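Side-chain contacts in KLLA0E08119p (Kluyveromyces lactis, PDB 3VA7), which is the urea carboxylase part of a longer enzyme and probably makes urea-1-carboxylate from urea, bicarbonate and ATP, with biotin as cofactor: residues V34-R39 and V44-T49; F76-H81 and K100-Q105; K94-A99 and E127-V132; A106-Y111 and E339-I344; D137-L142 and V318-Q323. All coordinates share one frame; numbering follows the deposited sequence.

Contact 1: V34-R39 and V44-T49; sequences VLIANR and VRIMKT
I36 turns CG1 anti to its carbonyl carbon (chi1 -37°), and I46 does the same with its own CG1 (chi1 -80°); these two rotations let the isoleucines lie alongside each other between strand and helix. The pair belongs to a beta-alpha-beta unit, strand 33-36, helix 40-53, strand 56-61, of the parallel sheet in the biotin carboxylase N-terminal region. I36 and I46 run past each other in opposite directions: I36 CD1 reaches back to I46 CG2 at 3.5 Å, while I36 CG2 lies 4.1 Å from I46 CD1. M47 comes from the next helix position, its chain extended beyond CG, and lays CE against I36 CG1 at 3.5 Å. All three residues are buried and meet through carbon alone, with no hydrogen bond between the segments. Around them, I46 also touches I108 of the adjoining strand, and M47 reaches S57 and A59, so the helix rests on more than its own strand. Beyond the strand the chain turns at A37, the centre of an inverse gamma turn, and N38 OD1 accepts R39 N at 2.7 Å on an in-plane lone pair. On the helix, R45 NH2 pairs with D336 and E330, while R45 NH1 donates to T49 OG1 at 2.7 Å, with OG1 only 3° out of the guanidinium plane.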
# COMPACT_ATOMS: atom_id res chain seq x y z
N VAL A 34 7.05 -34.96 -15.36
CA VAL A 34 5.58 -34.94 -15.44
C VAL A 34 5.11 -33.48 -15.62
O VAL A 34 5.54 -32.63 -14.89
CB VAL A 34 4.92 -35.53 -14.13
CG1 VAL A 34 3.44 -35.18 -14.05
CG2 VAL A 34 5.06 -37.02 -14.00
N LEU A 35 4.24 -33.19 -16.58
CA LEU A 35 3.69 -31.82 -16.74
C LEU A 35 2.34 -31.65 -16.04
O LEU A 35 1.53 -32.59 -16.05
CB LEU A 35 3.52 -31.49 -18.21
CG LEU A 35 2.92 -30.14 -18.62
CD1 LEU A 35 3.71 -29.70 -19.86
CD2 LEU A 35 1.34 -30.16 -18.86
N ILE A 36 2.09 -30.48 -15.43
CA ILE A 36 0.80 -30.23 -14.77
C ILE A 36 -0.02 -29.33 -15.63
O ILE A 36 0.30 -28.14 -15.78
CB ILE A 36 0.90 -29.41 -13.45
CG1 ILE A 36 2.14 -29.72 -12.59
CG2 ILE A 36 -0.43 -29.41 -12.70
CD1 ILE A 36 2.47 -31.06 -12.40
N ALA A 37 -1.10 -29.88 -16.18
CA ALA A 37 -2.03 -29.10 -16.99
C ALA A 37 -2.96 -28.27 -16.10
O ALA A 37 -4.20 -28.33 -16.21
CB ALA A 37 -2.81 -29.97 -17.94
N ASN A 38 -2.35 -27.48 -15.23
CA ASN A 38 -3.14 -26.70 -14.29
C ASN A 38 -2.34 -25.57 -13.67
O ASN A 38 -1.12 -25.42 -13.96
CB ASN A 38 -3.75 -27.59 -13.20
CG ASN A 38 -5.15 -27.21 -12.88
OD1 ASN A 38 -5.41 -26.08 -12.43
ND2 ASN A 38 -6.09 -28.15 -13.07
N ARG A 39 -3.05 -24.80 -12.83
CA ARG A 39 -2.57 -23.58 -12.18
C ARG A 39 -2.91 -23.60 -10.70
O ARG A 39 -3.34 -24.61 -10.15
CB ARG A 39 -3.21 -22.33 -12.87
CG ARG A 39 -4.70 -22.13 -12.60
CD ARG A 39 -5.26 -20.73 -12.99
NE ARG A 39 -4.74 -19.64 -12.15
CZ ARG A 39 -5.12 -19.36 -10.88
NH1 ARG A 39 -4.54 -18.32 -10.25
NH2 ARG A 39 -6.05 -20.09 -10.23
N VAL A 44 0.41 -26.41 -7.20
CA VAL A 44 1.35 -26.38 -6.14
C VAL A 44 1.30 -27.70 -5.35
O VAL A 44 2.36 -28.24 -4.96
CB VAL A 44 1.12 -25.17 -5.19
CG1 VAL A 44 2.00 -25.29 -3.95
CG2 VAL A 44 1.39 -23.83 -5.91
N ARG A 45 0.10 -28.23 -5.11
CA ARG A 45 0.03 -29.44 -4.32
C ARG A 45 0.57 -30.68 -5.09
O ARG A 45 1.22 -31.53 -4.47
CB ARG A 45 -1.39 -29.67 -3.76
CG ARG A 45 -1.55 -31.01 -2.98
CD ARG A 45 -2.40 -31.96 -3.76
NE ARG A 45 -2.46 -33.33 -3.27
CZ ARG A 45 -1.42 -34.18 -3.23
NH1 ARG A 45 -0.22 -33.80 -3.63
NH2 ARG A 45 -1.61 -35.43 -2.82
N ILE A 46 0.35 -30.75 -6.40
CA ILE A 46 0.79 -31.89 -7.18
C ILE A 46 2.29 -31.82 -7.17
O ILE A 46 2.97 -32.84 -6.97
CB ILE A 46 0.22 -31.87 -8.63
CG1 ILE A 46 -1.22 -32.39 -8.65
CG2 ILE A 46 1.05 -32.65 -9.63
CD1 ILE A 46 -2.07 -31.87 -9.87
N MET A 47 2.82 -30.63 -7.33
CA MET A 47 4.30 -30.48 -7.29
C MET A 47 5.00 -30.89 -5.99
O MET A 47 6.15 -31.33 -6.05
CB MET A 47 4.73 -29.06 -7.68
CG MET A 47 4.34 -28.74 -9.13
SD MET A 47 4.61 -27.02 -9.56
CE MET A 47 3.82 -27.00 -11.18
N LYS A 48 4.34 -30.77 -4.83
CA LYS A 48 5.01 -31.19 -3.60
C LYS A 48 5.23 -32.69 -3.66
O LYS A 48 6.30 -33.18 -3.26
CB LYS A 48 4.19 -30.93 -2.34
CG LYS A 48 4.02 -29.51 -1.96
CD LYS A 48 3.82 -29.36 -0.44
CE LYS A 48 3.39 -30.68 0.30
NZ LYS A 48 3.73 -30.67 1.80
N THR A 49 4.24 -33.40 -4.18
CA THR A 49 4.33 -34.82 -4.21
C THR A 49 5.41 -35.14 -5.21
O THR A 49 6.31 -35.97 -4.94
CB THR A 49 2.99 -35.43 -4.58
OG1 THR A 49 2.04 -35.25 -3.52
CG2 THR A 49 3.15 -36.89 -4.90

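Contact 2: F76-H81 and K100-Q105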
# COMPACT_ATOMS: atom_id res chain seq x y z
N PHE A 76 10.75 -26.96 -14.39
CA PHE A 76 10.72 -26.30 -15.69
C PHE A 76 9.33 -25.66 -15.89
O PHE A 76 8.39 -25.94 -15.13
CB PHE A 76 11.05 -27.27 -16.84
CG PHE A 76 12.28 -28.12 -16.59
CD1 PHE A 76 12.16 -29.41 -16.06
CD2 PHE A 76 13.56 -27.62 -16.86
CE1 PHE A 76 13.30 -30.20 -15.81
CE2 PHE A 76 14.73 -28.40 -16.60
CZ PHE A 76 14.59 -29.69 -16.08
N SER A 77 9.22 -24.80 -16.89
CA SER A 77 7.97 -24.11 -17.14
C SER A 77 7.84 -23.64 -18.60
O SER A 77 8.81 -23.43 -19.28
CB SER A 77 7.77 -22.93 -16.19
OG SER A 77 8.94 -22.15 -16.10
N VAL A 78 6.62 -23.50 -19.07
CA VAL A 78 6.39 -23.14 -20.44
C VAL A 78 5.31 -22.11 -20.34
O VAL A 78 4.25 -22.34 -19.75
CB VAL A 78 5.92 -24.34 -21.26
CG1 VAL A 78 5.48 -23.90 -22.63
CG2 VAL A 78 7.01 -25.35 -21.36
N ALA A 79 5.65 -20.94 -20.85
CA ALA A 79 4.70 -19.88 -21.05
C ALA A 79 3.76 -20.30 -22.18
O ALA A 79 4.20 -20.65 -23.27
CB ALA A 79 5.44 -18.58 -21.41
N LEU A 80 2.47 -20.35 -21.88
CA LEU A 80 1.46 -20.39 -22.92
C LEU A 80 1.24 -18.91 -23.07
O LEU A 80 1.47 -18.15 -22.10
CB LEU A 80 0.19 -21.06 -22.40
CG LEU A 80 0.28 -22.31 -21.51
CD1 LEU A 80 -1.01 -22.50 -20.76
CD2 LEU A 80 0.63 -23.53 -22.32
N HIS A 81 0.84 -18.42 -24.23
CA HIS A 81 0.73 -16.96 -24.26
C HIS A 81 -0.72 -16.51 -24.30
O HIS A 81 -1.53 -17.05 -25.04
CB HIS A 81 1.63 -16.36 -25.35
CG HIS A 81 3.08 -16.72 -25.19
ND1 HIS A 81 3.63 -17.87 -25.73
CD2 HIS A 81 4.10 -16.08 -24.54
CE1 HIS A 81 4.92 -17.92 -25.44
NE2 HIS A 81 5.23 -16.85 -24.72
N LYS A 100 5.64 -31.88 -25.04
CA LYS A 100 6.60 -32.25 -26.08
C LYS A 100 7.93 -31.56 -25.84
O LYS A 100 8.94 -32.22 -25.61
CB LYS A 100 6.05 -31.85 -27.46
CG LYS A 100 5.13 -32.85 -28.09
CD LYS A 100 5.69 -34.25 -27.95
CE LYS A 100 4.77 -35.24 -28.59
NZ LYS A 100 5.08 -36.62 -28.12
N LYS A 101 7.87 -30.23 -25.85
CA LYS A 101 8.98 -29.29 -25.70
C LYS A 101 9.87 -29.56 -24.46
O LYS A 101 11.09 -29.29 -24.47
CB LYS A 101 8.34 -27.90 -25.66
CG LYS A 101 9.22 -26.67 -25.63
CD LYS A 101 8.31 -25.40 -25.55
CE LYS A 101 9.01 -24.10 -26.04
NZ LYS A 101 9.23 -24.11 -27.54
N THR A 102 9.27 -30.13 -23.41
CA THR A 102 10.00 -30.36 -22.14
C THR A 102 10.31 -31.81 -21.91
O THR A 102 10.85 -32.18 -20.85
CB THR A 102 9.18 -29.84 -20.94
OG1 THR A 102 7.82 -30.34 -21.00
CG2 THR A 102 9.20 -28.30 -20.93
N GLY A 103 9.98 -32.64 -22.90
CA GLY A 103 10.03 -34.12 -22.79
C GLY A 103 9.30 -34.72 -21.60
O GLY A 103 9.85 -35.56 -20.90
N ALA A 104 8.07 -34.29 -21.33
CA ALA A 104 7.27 -34.89 -20.20
C ALA A 104 6.68 -36.23 -20.60
O ALA A 104 6.01 -36.33 -21.64
CB ALA A 104 6.16 -33.94 -19.74
N GLN A 105 6.94 -37.29 -19.85
CA GLN A 105 6.29 -38.54 -20.24
C GLN A 105 4.81 -38.61 -19.93
O GLN A 105 4.10 -39.41 -20.58
CB GLN A 105 7.04 -39.79 -19.83
CG GLN A 105 7.56 -39.77 -18.48
CD GLN A 105 9.04 -40.00 -18.47
OE1 GLN A 105 9.81 -39.29 -19.18
NE2 GLN A 105 9.48 -41.00 -17.67
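V78 points its CB toward the end of helix 92-101 and divides there into two branches with different partners. CG1, anti to the backbone N (chi1 171°), approaches the aliphatic part of K101, 4.3 Å from V78 CG1 to K101 CD; V78 also touches A98, one turn earlier in the helix. CG2, beside the backbone N, meets T102 CG2 at 3.7 Å, the closest approach between the segments, with the two side chains crossing at a slant. While T102 CG2 meets V78, OG1 turns back to the helix, hydrogen-bonded to A98 O and more weakly to A99 O. Immediately afterwards G103 takes a positive phi (52°) in a Schellman motif, with G103 N bonded to K100 O at 2.9 Å, and the chain leaves the helix. No hydrogen bond joins the two segments. The end of helix 92-101 thus packs on strand 76-79, an outermost strand of the five-stranded parallel alpha/beta sheet of the biotin carboxylase N-terminal domain.

Contact 3: K94-A99 and E127-V132; sequences KIINAA and ENIVFV
I129 CD1 is the atom on which the contact converges: A99 CB lies 3.8 Å from it and I96 CG1 lies 3.9 Å from it, one helical turn apart on 94-99. The I129 side chain reaches them with CG1 anti to its carbonyl carbon (chi1 -60°) and an extended second torsion (chi2 162°), and it crosses I96 at a slant. I96 CG1 also comes within 4.3 Å of E127 CG, so the glutamate contributes the aliphatic part of its chain here. In the next shell I107, from the neighbouring strand 106-108, touches I96, A99 and I129 alike, and F120 of helix 118-125 packs on I96. N128, with positive phi (62°), is the first residue to leave helical geometry, in a Schellman motif, just ahead of I129. E127 has a polar partner for both side chain and backbone: E127 OE2 forms a salt bridge with R123, which itself touches I96, and E127 O accepts a hydrogen bond from K100 NZ. Across the contact itself there is no hydrogen bond or salt bridge. Helix 92-101 is therefore joined to the approach of strand 130-131 by van der Waals packing of carbon atoms, while E127 OE2 finds its partner, R123, outside the two segments.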
# COMPACT_ATOMS: atom_id res chain seq x y z
N LYS A 94 -1.45 -26.18 -27.42
CA LYS A 94 -0.42 -25.55 -26.62
C LYS A 94 0.09 -26.50 -25.53
O LYS A 94 1.32 -26.74 -25.46
CB LYS A 94 -0.97 -24.26 -26.01
CG LYS A 94 -1.08 -23.08 -27.00
CD LYS A 94 -1.79 -21.90 -26.38
CE LYS A 94 -1.27 -20.58 -26.98
NZ LYS A 94 -1.78 -19.35 -26.32
N ILE A 95 -0.83 -27.10 -24.75
CA ILE A 95 -0.50 -28.05 -23.64
C ILE A 95 0.38 -29.18 -24.13
O ILE A 95 1.45 -29.46 -23.57
CB ILE A 95 -1.76 -28.62 -22.87
CG1 ILE A 95 -2.55 -27.55 -22.09
CG2 ILE A 95 -1.39 -29.79 -21.95
CD1 ILE A 95 -1.71 -26.39 -21.47
N ILE A 96 -0.08 -29.83 -25.20
CA ILE A 96 0.59 -31.01 -25.70
C ILE A 96 1.97 -30.64 -26.27
O ILE A 96 2.95 -31.38 -26.10
CB ILE A 96 -0.32 -31.71 -26.72
CG1 ILE A 96 -0.47 -33.19 -26.37
CG2 ILE A 96 0.23 -31.55 -28.13
CD1 ILE A 96 -1.51 -33.47 -25.31
N ASN A 97 2.03 -29.47 -26.92
CA ASN A 97 3.31 -28.88 -27.37
C ASN A 97 4.23 -28.57 -26.17
O ASN A 97 5.45 -28.87 -26.17
CB ASN A 97 3.08 -27.63 -28.26
CG ASN A 97 4.39 -27.03 -28.82
OD1 ASN A 97 5.23 -27.75 -29.41
ND2 ASN A 97 4.59 -25.73 -28.62
N ALA A 98 3.61 -28.03 -25.11
CA ALA A 98 4.36 -27.82 -23.87
C ALA A 98 5.00 -29.11 -23.32
O ALA A 98 6.17 -29.05 -22.89
CB ALA A 98 3.53 -27.13 -22.87
N ALA A 99 4.28 -30.24 -23.35
CA ALA A 99 4.82 -31.51 -22.82
C ALA A 99 5.86 -32.10 -23.74
O ALA A 99 6.82 -32.76 -23.29
CB ALA A 99 3.73 -32.50 -22.59
N GLU A 127 -0.60 -39.41 -28.76
CA GLU A 127 0.64 -38.65 -28.82
C GLU A 127 1.80 -39.31 -28.02
O GLU A 127 2.92 -38.77 -28.00
CB GLU A 127 0.37 -37.24 -28.33
CG GLU A 127 1.29 -36.24 -28.88
CD GLU A 127 0.84 -35.64 -30.22
OE1 GLU A 127 1.74 -35.55 -31.10
OE2 GLU A 127 -0.35 -35.23 -30.39
N ASN A 128 1.56 -40.47 -27.42
CA ASN A 128 2.55 -41.13 -26.55
C ASN A 128 2.92 -40.29 -25.26
O ASN A 128 4.03 -40.37 -24.73
CB ASN A 128 3.76 -41.61 -27.35
CG ASN A 128 4.65 -42.66 -26.59
OD1 ASN A 128 4.17 -43.59 -25.92
ND2 ASN A 128 5.97 -42.49 -26.74
N ILE A 129 1.95 -39.52 -24.77
CA ILE A 129 2.01 -38.92 -23.46
C ILE A 129 0.94 -39.55 -22.55
O ILE A 129 -0.25 -39.54 -22.87
CB ILE A 129 1.82 -37.40 -23.54
CG1 ILE A 129 2.90 -36.75 -24.40
CG2 ILE A 129 1.89 -36.76 -22.19
CD1 ILE A 129 2.48 -35.33 -24.87
N VAL A 130 1.36 -40.11 -21.42
CA VAL A 130 0.43 -40.74 -20.48
C VAL A 130 -0.38 -39.71 -19.66
O VAL A 130 0.16 -39.09 -18.79
CB VAL A 130 1.20 -41.64 -19.50
CG1 VAL A 130 0.25 -42.24 -18.48
CG2 VAL A 130 1.96 -42.73 -20.25
N PHE A 131 -1.64 -39.51 -20.00
CA PHE A 131 -2.68 -38.78 -19.21
C PHE A 131 -2.94 -39.43 -17.86
O PHE A 131 -3.44 -40.54 -17.81
CB PHE A 131 -3.99 -38.88 -19.98
CG PHE A 131 -5.16 -38.25 -19.29
CD1 PHE A 131 -5.31 -36.86 -19.27
CD2 PHE A 131 -6.17 -39.04 -18.72
CE1 PHE A 131 -6.44 -36.25 -18.65
CE2 PHE A 131 -7.30 -38.45 -18.12
CZ PHE A 131 -7.44 -37.05 -18.08
N VAL A 132 -2.60 -38.75 -16.76
CA VAL A 132 -2.81 -39.33 -15.42
C VAL A 132 -4.27 -39.10 -15.10
O VAL A 132 -4.62 -38.08 -14.57
CB VAL A 132 -1.92 -38.67 -14.37
CG1 VAL A 132 -2.07 -39.34 -13.05
CG2 VAL A 132 -0.50 -38.74 -14.82

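Contact 4: A106-Y111 and E339-I344; sequences AIIPGY and EWMLRI
Just past I108, which meets M341 and L342 across the contact, P109 O and Y111 O both accept N38 ND2, a grip that ties down the loop after the strand. This is a strand-to-helix contact of the biotin carboxylase part: strand 106-108 of the parallel sheet against helix 337-345, more than 200 residues further along the chain. I108 sends CG1 anti to its backbone N (chi1 178°), which carries CD1 out toward the helix. M341 crosses it at about a right angle; its chain bends at the last torsion (chi3 57°), turning CE toward I108. L342 comes from the adjacent helix position with one branch. All three side chains are buried, and nothing polar passes between the segments. L342 also touches L50, so helices 40-53 and 337-345 adjoin on this side of the sheet. At the centre of the contact, I108 CD1 is 4.1 Å from M341 CE and 4.4 Å from L342 CD2.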
# COMPACT_ATOMS: atom_id res chain seq x y z
N ALA A 106 4.34 -37.76 -19.02
CA ALA A 106 2.93 -37.79 -18.53
C ALA A 106 2.40 -36.39 -18.27
O ALA A 106 3.17 -35.44 -18.01
CB ALA A 106 2.83 -38.61 -17.28
N ILE A 107 1.08 -36.27 -18.36
CA ILE A 107 0.38 -35.05 -17.98
C ILE A 107 -0.64 -35.35 -16.90
O ILE A 107 -1.43 -36.31 -17.02
CB ILE A 107 -0.33 -34.40 -19.17
CG1 ILE A 107 0.68 -34.09 -20.28
CG2 ILE A 107 -1.09 -33.16 -18.72
CD1 ILE A 107 0.01 -33.88 -21.64
N ILE A 108 -0.59 -34.59 -15.82
CA ILE A 108 -1.55 -34.76 -14.78
C ILE A 108 -2.33 -33.46 -14.79
O ILE A 108 -1.73 -32.37 -14.78
CB ILE A 108 -0.91 -35.12 -13.42
CG1 ILE A 108 -1.98 -35.25 -12.33
CG2 ILE A 108 0.12 -34.12 -13.03
CD1 ILE A 108 -1.50 -35.88 -11.05
N PRO A 109 -3.67 -33.57 -14.87
CA PRO A 109 -4.55 -32.45 -15.20
C PRO A 109 -5.12 -31.67 -14.03
O PRO A 109 -5.59 -30.53 -14.25
CB PRO A 109 -5.68 -33.13 -15.94
CG PRO A 109 -5.76 -34.48 -15.33
CD PRO A 109 -4.41 -34.85 -14.81
N GLY A 110 -5.11 -32.23 -12.82
CA GLY A 110 -5.83 -31.61 -11.71
C GLY A 110 -7.33 -31.86 -11.82
O GLY A 110 -7.77 -33.00 -12.12
N TYR A 111 -8.07 -30.80 -11.52
CA TYR A 111 -9.52 -30.65 -11.69
C TYR A 111 -9.84 -29.27 -12.27
O TYR A 111 -9.07 -28.33 -12.08
CB TYR A 111 -10.27 -30.77 -10.37
CG TYR A 111 -9.53 -30.27 -9.16
CD1 TYR A 111 -9.34 -28.89 -8.93
CD2 TYR A 111 -9.00 -31.16 -8.25
CE1 TYR A 111 -8.64 -28.44 -7.81
CE2 TYR A 111 -8.32 -30.72 -7.13
CZ TYR A 111 -8.15 -29.37 -6.90
OH TYR A 111 -7.48 -28.99 -5.75
N GLU A 339 0.06 -39.40 -5.39
CA GLU A 339 1.14 -40.40 -5.55
C GLU A 339 0.53 -41.66 -6.19
O GLU A 339 1.04 -42.16 -7.20
CB GLU A 339 1.76 -40.79 -4.20
CG GLU A 339 2.84 -41.89 -4.34
CD GLU A 339 3.48 -42.32 -3.03
OE1 GLU A 339 4.25 -43.31 -3.03
OE2 GLU A 339 3.19 -41.70 -1.99
N TRP A 340 -0.56 -42.16 -5.57
CA TRP A 340 -1.34 -43.24 -6.09
C TRP A 340 -1.71 -43.05 -7.56
O TRP A 340 -1.43 -43.90 -8.37
CB TRP A 340 -2.58 -43.42 -5.25
CG TRP A 340 -2.36 -44.30 -4.10
CD1 TRP A 340 -1.39 -44.18 -3.11
CD2 TRP A 340 -3.10 -45.49 -3.78
NE1 TRP A 340 -1.48 -45.23 -2.21
CE2 TRP A 340 -2.54 -46.04 -2.58
CE3 TRP A 340 -4.19 -46.15 -4.39
CZ2 TRP A 340 -3.04 -47.21 -1.99
CZ3 TRP A 340 -4.70 -47.28 -3.81
CH2 TRP A 340 -4.13 -47.81 -2.63
N MET A 341 -2.33 -41.94 -7.90
CA MET A 341 -2.65 -41.67 -9.28
C MET A 341 -1.40 -41.88 -10.15
O MET A 341 -1.45 -42.59 -11.17
CB MET A 341 -3.15 -40.24 -9.45
CG MET A 341 -4.54 -39.93 -8.81
SD MET A 341 -5.04 -38.21 -9.05
CE MET A 341 -5.03 -37.98 -10.81
N LEU A 342 -0.29 -41.30 -9.76
CA LEU A 342 0.87 -41.39 -10.61
C LEU A 342 1.28 -42.86 -10.82
O LEU A 342 1.58 -43.28 -11.94
CB LEU A 342 2.03 -40.55 -10.05
CG LEU A 342 1.82 -39.03 -10.16
CD1 LEU A 342 2.78 -38.23 -9.22
CD2 LEU A 342 1.95 -38.55 -11.58
N ARG A 343 1.28 -43.62 -9.73
CA ARG A 343 1.79 -44.95 -9.75
C ARG A 343 0.86 -45.80 -10.59
O ARG A 343 1.33 -46.64 -11.38
CB ARG A 343 1.92 -45.53 -8.35
CG ARG A 343 3.05 -44.95 -7.47
CD ARG A 343 3.27 -45.86 -6.24
NE ARG A 343 3.12 -47.27 -6.65
CZ ARG A 343 3.14 -48.35 -5.85
NH1 ARG A 343 3.32 -48.25 -4.52
NH2 ARG A 343 2.96 -49.56 -6.40
N ILE A 344 -0.46 -45.57 -10.45
CA ILE A 344 -1.43 -46.33 -11.19
C ILE A 344 -1.32 -46.04 -12.67
O ILE A 344 -1.43 -46.96 -13.48
CB ILE A 344 -2.90 -46.03 -10.75
CG1 ILE A 344 -3.16 -46.64 -9.38
CG2 ILE A 344 -3.91 -46.52 -11.83
CD1 ILE A 344 -4.40 -46.11 -8.75

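Contact 5: D137-L142 and V318-Q323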
# COMPACT_ATOMS: atom_id res chain seq x y z
N ASP A 137 -12.91 -42.59 -23.13
CA ASP A 137 -14.15 -43.30 -23.19
C ASP A 137 -14.92 -43.23 -21.92
O ASP A 137 -16.08 -42.81 -21.92
CB ASP A 137 -13.88 -44.76 -23.46
CG ASP A 137 -14.65 -45.25 -24.64
OD1 ASP A 137 -14.33 -44.74 -25.75
OD2 ASP A 137 -15.57 -46.10 -24.43
N ALA A 138 -14.29 -43.71 -20.85
CA ALA A 138 -14.83 -43.58 -19.51
C ALA A 138 -15.34 -42.13 -19.25
O ALA A 138 -16.47 -41.93 -18.79
CB ALA A 138 -13.79 -44.06 -18.44
N ILE A 139 -14.53 -41.13 -19.61
CA ILE A 139 -14.96 -39.72 -19.49
C ILE A 139 -16.22 -39.35 -20.33
O ILE A 139 -17.14 -38.69 -19.82
CB ILE A 139 -13.81 -38.72 -19.81
CG1 ILE A 139 -12.61 -38.91 -18.86
CG2 ILE A 139 -14.29 -37.27 -19.79
CD1 ILE A 139 -11.34 -38.38 -19.44
N ARG A 140 -16.27 -39.79 -21.60
CA ARG A 140 -17.49 -39.69 -22.44
C ARG A 140 -18.69 -40.39 -21.82
O ARG A 140 -19.75 -39.77 -21.63
CB ARG A 140 -17.24 -40.24 -23.82
CG ARG A 140 -16.93 -39.18 -24.82
CD ARG A 140 -16.30 -39.84 -26.00
NE ARG A 140 -15.19 -39.03 -26.48
CZ ARG A 140 -13.95 -39.48 -26.69
NH1 ARG A 140 -13.64 -40.78 -26.47
NH2 ARG A 140 -13.03 -38.62 -27.13
N LYS A 141 -18.49 -41.67 -21.49
CA LYS A 141 -19.49 -42.48 -20.77
C LYS A 141 -19.97 -41.84 -19.45
O LYS A 141 -21.10 -42.07 -19.03
CB LYS A 141 -18.95 -43.92 -20.56
CG LYS A 141 -19.38 -44.94 -21.63
CD LYS A 141 -18.21 -45.73 -22.31
CE LYS A 141 -17.85 -47.09 -21.63
NZ LYS A 141 -16.34 -47.38 -21.57
N LEU A 142 -19.13 -41.05 -18.79
CA LEU A 142 -19.57 -40.38 -17.56
C LEU A 142 -20.04 -38.92 -17.73
O LEU A 142 -20.71 -38.39 -16.84
CB LEU A 142 -18.50 -40.45 -16.48
CG LEU A 142 -18.34 -41.67 -15.57
CD1 LEU A 142 -19.58 -42.51 -15.40
CD2 LEU A 142 -17.20 -42.51 -16.02
N VAL A 318 -20.65 -39.40 -11.33
CA VAL A 318 -19.24 -39.67 -11.10
C VAL A 318 -18.44 -38.49 -11.61
O VAL A 318 -18.67 -38.04 -12.72
CB VAL A 318 -18.76 -40.95 -11.80
CG1 VAL A 318 -17.29 -41.22 -11.45
CG2 VAL A 318 -19.59 -42.12 -11.34
N ASN A 319 -17.55 -37.94 -10.77
CA ASN A 319 -16.52 -37.02 -11.25
C ASN A 319 -15.31 -37.83 -11.66
O ASN A 319 -14.73 -38.56 -10.84
CB ASN A 319 -16.13 -35.96 -10.21
CG ASN A 319 -17.33 -35.28 -9.59
OD1 ASN A 319 -17.40 -35.17 -8.38
ND2 ASN A 319 -18.29 -34.83 -10.42
N ALA A 320 -14.94 -37.71 -12.93
CA ALA A 320 -13.94 -38.57 -13.53
C ALA A 320 -12.55 -37.93 -13.39
O ALA A 320 -11.85 -37.71 -14.38
CB ALA A 320 -14.30 -38.83 -15.01
N ARG A 321 -12.17 -37.63 -12.15
CA ARG A 321 -11.00 -36.83 -11.86
C ARG A 321 -10.77 -36.77 -10.40
O ARG A 321 -11.62 -37.16 -9.64
CB ARG A 321 -11.25 -35.41 -12.35
CG ARG A 321 -12.54 -34.76 -11.83
CD ARG A 321 -12.56 -33.27 -12.26
NE ARG A 321 -13.82 -32.59 -11.96
CZ ARG A 321 -14.18 -32.22 -10.73
NH1 ARG A 321 -13.40 -32.51 -9.67
NH2 ARG A 321 -15.34 -31.59 -10.54
N LEU A 322 -9.65 -36.23 -9.98
CA LEU A 322 -9.47 -35.89 -8.58
C LEU A 322 -10.36 -34.71 -8.23
O LEU A 322 -10.79 -33.96 -9.10
CB LEU A 322 -8.00 -35.55 -8.31
CG LEU A 322 -7.54 -35.43 -6.87
CD1 LEU A 322 -7.45 -36.77 -6.12
CD2 LEU A 322 -6.20 -34.72 -6.83
N GLN A 323 -10.66 -34.52 -6.96
CA GLN A 323 -11.52 -33.41 -6.54
C GLN A 323 -10.86 -32.44 -5.55
O GLN A 323 -9.96 -32.86 -4.77
CB GLN A 323 -12.78 -33.96 -5.87
CG GLN A 323 -13.87 -34.45 -6.80
CD GLN A 323 -15.02 -34.98 -5.99
OE1 GLN A 323 -14.83 -35.90 -5.22
NE2 GLN A 323 -16.18 -34.37 -6.09
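The guanidinium of R321, next along the chain to A320, which packs on I139, carries N319 CB over the centre of one face, 4.2 Å above the plane, and has Q323 CA at its edge. R321 NH1 donates to L322 O at 3.0 Å; the oxygen lies almost in the guanidinium plane, whereas the donor is tilted 26° from the carbonyl plane. With R321 NE in a salt bridge to E116, the group is fixed from two directions. The packing between the segments is apolar. L142 crosses V318 at a slant, with L142 CG 3.9 Å and L142 CD1 4.0 Å from V318 CB, and a turn earlier I139 CG1 stands 4.2 Å from A320 CB. A320 is the centre of an inverse gamma turn, closed by a weak bond from R321 N to N319 O, which bends the chain away from the strand. Within the helix K141 NZ forms a salt bridge with D137 OD2 at 3.2 Å. The N319-A320-R321 sequence is probably part of the ATP-grasp active-site region, as in related biotin carboxylases. Helix 136-143 thus lies between the end of strand 312-319 and helix 118-125, whose A118 and S121 touch I139, while L322 extends to V338 and M341 of helix 337-345.

Contacts 1 to 4 share one five-stranded parallel sheet and pack on its two sides: I36 and I108 face helices 40-53 and 337-345 in contacts 1 and 4, whose centres are 9 Å apart, while L35 and I107 face helix 92-101, used by contacts 2 and 3, also 9 Å apart. L35 N to A106 O (2.9 Å) and V132 N to I107 O (2.7 Å) join neighbouring strands. Contact 5 leads out of the sheet, 14 Å from contact 4 between centres, and meets it where Y111 CD2 lies 3.4 Å from L322 O. All five belong to the biotin carboxylation part; the bound biotin group and urea occupy pockets formed by other residues.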